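Local atomic coordinates of beta-fructofuranosidase (Arabidopsis thaliana, PDB entry 2OXB), a protein that hydrolyses sucrose and short fructans such as 1-kestose in the plant cell wall, releasing terminal fructose from beta-fructofuranosides. Residues A[449-453]-A[454-458]. The protein carries 1 engineered substitution. Sequence-based numbering, arbitrary orientation.
With NAG (2-acetamido-2-deoxy-beta-D-glucopyranose), chain C.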
ATOM      1  N   ARG A 449      22.993   3.024   2.093  1.00 30.46           N
ATOM      2  CA  ARG A 449      23.618   4.300   2.444  1.00 32.88           C
ATOM      3  C   ARG A 449      22.581   5.426   2.560  1.00 34.90           C
ATOM      4  O   ARG A 449      22.937   6.600   2.512  1.00 36.13           O
ATOM      5  CB  ARG A 449      24.691   4.702   1.408  1.00 33.68           C
ATOM      6  CG  ARG A 449      26.058   3.979   1.524  1.00 33.05           C
ATOM      7  CD  ARG A 449      26.084   2.629   0.807  1.00 32.93           C
ATOM      8  NE  ARG A 449      26.620   1.556   1.648  1.00 33.60           N
ATOM      9  CZ  ARG A 449      27.830   1.560   2.206  1.00 32.81           C
ATOM     10  NH1 ARG A 449      28.653   2.585   2.015  1.00 33.14           N
ATOM     11  NH2 ARG A 449      28.213   0.541   2.965  1.00 28.32           N
ATOM     12  N   SER A 450      21.307   5.071   2.722  1.00 35.50           N
ATOM     13  CA  SER A 450      20.247   6.071   2.832  1.00 35.72           C
ATOM     14  C   SER A 450      20.476   7.122   3.913  1.00 36.08           C
ATOM     15  O   SER A 450      19.928   8.226   3.825  1.00 36.14           O
ATOM     16  CB  SER A 450      18.888   5.399   3.071  1.00 37.04           C
ATOM     17  OG  SER A 450      18.327   4.910   1.857  1.00 38.52           O
ATOM     18  N   SER A 451      21.270   6.795   4.928  1.00 35.68           N
ATOM     19  CA  SER A 451      21.535   7.746   5.998  1.00 36.08           C
ATOM     20  C   SER A 451      22.861   7.430   6.627  1.00 37.60           C
ATOM     21  O   SER A 451      23.463   6.397   6.326  1.00 38.51           O
ATOM     22  CB  SER A 451      20.460   7.675   7.069  1.00 36.58           C
ATOM     23  OG  SER A 451      20.734   6.637   7.978  1.00 37.16           O
ATOM     24  N   LEU A 452      23.313   8.325   7.503  1.00 38.65           N
ATOM     25  CA  LEU A 452      24.594   8.163   8.190  1.00 38.68           C
ATOM     26  C   LEU A 452      24.462   7.481   9.543  1.00 39.36           C
ATOM     27  O   LEU A 452      25.424   6.893  10.042  1.00 39.67           O
ATOM     28  CB  LEU A 452      25.276   9.523   8.376  1.00 37.43           C
ATOM     29  CG  LEU A 452      26.026  10.098   7.184  1.00 36.26           C
ATOM     30  CD1 LEU A 452      26.471  11.506   7.492  1.00 35.46           C
ATOM     31  CD2 LEU A 452      27.219   9.206   6.877  1.00 38.76           C
ATOM     32  N   LYS A 453      23.273   7.570  10.132  1.00 40.00           N
ATOM     33  CA  LYS A 453      23.012   6.954  11.430  1.00 40.69           C
ATOM     34  C   LYS A 453      22.802   5.447  11.227  1.00 41.72           C
ATOM     35  O   LYS A 453      21.773   5.026  10.704  1.00 42.04           O
ATOM     36  CB  LYS A 453      21.772   7.593  12.060  1.00 40.02           C
ATOM     37  CG  LYS A 453      21.423   7.046  13.418  1.00 39.46           C
ATOM     38  CD  LYS A 453      20.313   7.843  14.067  1.00 40.48           C
ATOM     39  CE  LYS A 453      20.072   7.326  15.470  1.00 40.77           C
ATOM     40  NZ  LYS A 453      19.094   8.144  16.210  1.00 41.62           N
ATOM     41  N   GLU A 454      23.787   4.647  11.638  1.00 42.40           N
ATOM     42  CA  GLU A 454      23.742   3.192  11.481  1.00 42.38           C
ATOM     43  C   GLU A 454      22.449   2.580  12.010  1.00 42.03           C
ATOM     44  O   GLU A 454      22.026   1.512  11.551  1.00 42.18           O
ATOM     45  CB  GLU A 454      24.959   2.537  12.167  1.00 43.02           C
ATOM     46  CG  GLU A 454      25.122   1.029  11.902  1.00 45.15           C
ATOM     47  CD  GLU A 454      26.263   0.384  12.696  1.00 46.71           C
ATOM     48  OE1 GLU A 454      27.420   0.848  12.570  1.00 47.85           O
ATOM     49  OE2 GLU A 454      26.003  -0.597  13.436  1.00 45.84           O
ATOM     50  N   ASP A 455      21.816   3.257  12.964  1.00 40.41           N
ATOM     51  CA  ASP A 455      20.568   2.765  13.535  1.00 41.13           C
ATOM     52  C   ASP A 455      19.337   3.123  12.710  1.00 40.43           C
ATOM     53  O   ASP A 455      18.619   4.063  13.041  1.00 41.58           O
ATOM     54  CB  ASP A 455      20.375   3.294  14.960  1.00 42.08           C
ATOM     55  CG  ASP A 455      21.170   2.512  15.982  1.00 42.97           C
ATOM     56  OD1 ASP A 455      21.117   1.263  15.935  1.00 43.24           O
ATOM     57  OD2 ASP A 455      21.838   3.144  16.830  1.00 42.63           O
ATOM     58  N   ASN A 456      19.096   2.368  11.642  1.00 39.34           N
ATOM     59  CA  ASN A 456      17.936   2.577  10.772  1.00 38.31           C
ATOM     60  C   ASN A 456      17.688   1.312   9.962  1.00 36.64           C
ATOM     61  O   ASN A 456      18.583   0.501   9.786  1.00 37.73           O
ATOM     62  CB  ASN A 456      18.157   3.757   9.805  1.00 38.96           C
ATOM     63  CG  ASN A 456      17.941   5.124  10.458  1.00 37.58           C
ATOM     64  OD1 ASN A 456      16.845   5.450  10.913  1.00 36.51           O
ATOM     65  ND2 ASN A 456      18.996   5.930  10.494  1.00 38.25           N
ATOM     66  N   ASP A 457      16.468   1.157   9.469  1.00 35.99           N
ATOM     67  CA  ASP A 457      16.089   0.004   8.664  1.00 33.79           C
ATOM     68  C   ASP A 457      16.698   0.160   7.266  1.00 32.12           C
ATOM     69  O   ASP A 457      16.024   0.591   6.334  1.00 31.81           O
ATOM     70  CB  ASP A 457      14.564  -0.048   8.590  1.00 34.88           C
ATOM     71  CG  ASP A 457      14.027  -1.456   8.532  1.00 36.82           C
ATOM     72  OD1 ASP A 457      12.819  -1.644   8.803  1.00 35.96           O
ATOM     73  OD2 ASP A 457      14.812  -2.369   8.213  1.00 37.96           O
ATOM     74  N   LYS A 458      17.977  -0.181   7.131  1.00 31.09           N
ATOM     75  CA  LYS A 458      18.697  -0.068   5.854  1.00 31.54           C
ATOM     76  C   LYS A 458      18.450  -1.187   4.835  1.00 29.46           C
ATOM     77  O   LYS A 458      19.097  -1.209   3.782  1.00 28.38           O
ATOM     78  CB  LYS A 458      20.211   0.007   6.104  1.00 33.22           C
ATOM     79  CG  LYS A 458      20.839   1.368   5.868  1.00 36.46           C
ATOM     80  CD  LYS A 458      20.302   2.393   6.858  1.00 39.94           C
ATOM     81  CE  LYS A 458      20.850   3.773   6.556  1.00 40.74           C
ATOM     82  NZ  LYS A 458      20.552   4.150   5.145  1.00 40.78           N
TER
HETATM   83  C1  NAG C 660       8.254  -2.755  10.969  1.00 40.16           C
HETATM   84  C2  NAG C 660       9.164  -3.554  10.024  1.00 41.29           C
HETATM   85  C3  NAG C 660      10.562  -3.806  10.626  1.00 42.27           C
HETATM   86  C4  NAG C 660      11.157  -2.580  11.322  1.00 42.56           C
HETATM   87  C5  NAG C 660      10.094  -2.046  12.279  1.00 43.79           C
HETATM   88  C6  NAG C 660      10.490  -0.877  13.172  1.00 44.53           C
HETATM   89  C7  NAG C 660       9.004  -5.952  10.280  1.00 45.38           C
HETATM   90  C8  NAG C 660       8.365  -6.423  11.582  1.00 45.81           C
HETATM   91  N2  NAG C 660       8.544  -4.832   9.726  1.00 42.86           N
HETATM   92  O3  NAG C 660      11.451  -4.258   9.614  1.00 40.76           O
HETATM   93  O4  NAG C 660      12.315  -2.970  12.041  1.00 45.09           O
HETATM   94  O5  NAG C 660       8.947  -1.641  11.526  1.00 41.31           O
HETATM   95  O6  NAG C 660       9.457  -0.590  14.109  1.00 43.87           O
HETATM   96  O7  NAG C 660       9.918  -6.609   9.784  1.00 46.90           O
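Asn456 reaches back over the bend of the chain to the backbone carbonyl of Lys453, its ND2 lying 2.9 Å from Lys453 O. The N-H...O angle of 141° shows a bent hydrogen bond; the donor stands 19° off the carbonyl plane and the oxygen also lies out of the plane of the Asn456 amide, so the two flat groups meet at a slant. With CG anti to its own carbonyl carbon (chi1 -79°), the amide of Asn456 is directed into the loop, where ND2 also comes 3.1 Å from Ser451 OG. That hydroxyl is approached from another direction by the last methylene of Lys458, whose CE sits 3.2 Å from Ser451 OG. Lys458 gets there by bending at its second and last side-chain torsions, which turns NZ towards the start of the loop and a hydrogen bond with the carbonyl oxygen of Gln447.

These side chains fill the inner side of a long irregular connection between strands 439-446 and 461-465, antiparallel neighbours in the C-terminal beta-sandwich domain of this family 32 glycoside hydrolase. Inverse gamma turns centred on Asp455 and Asp457 bend the returning limb. Replacing Asn456 with alanine is likely to leave Lys453 O without this amide donor and to open a gap beside Ser451 OG.

On the outer side, Lys453 runs fully extended past Asp455, CE approaching Asp455 CB at 4.1 Å. Their charged atoms do not meet, Lys453 NZ and Asp455 OD2 being 5.7 Å apart; the ammonium instead forms a salt bridge with Asp302. Farther along, Asp457 OD1 accepts a hydrogen bond from NAG O3 at 3.1 Å, so the loop touches a glycan carried by the protein itself.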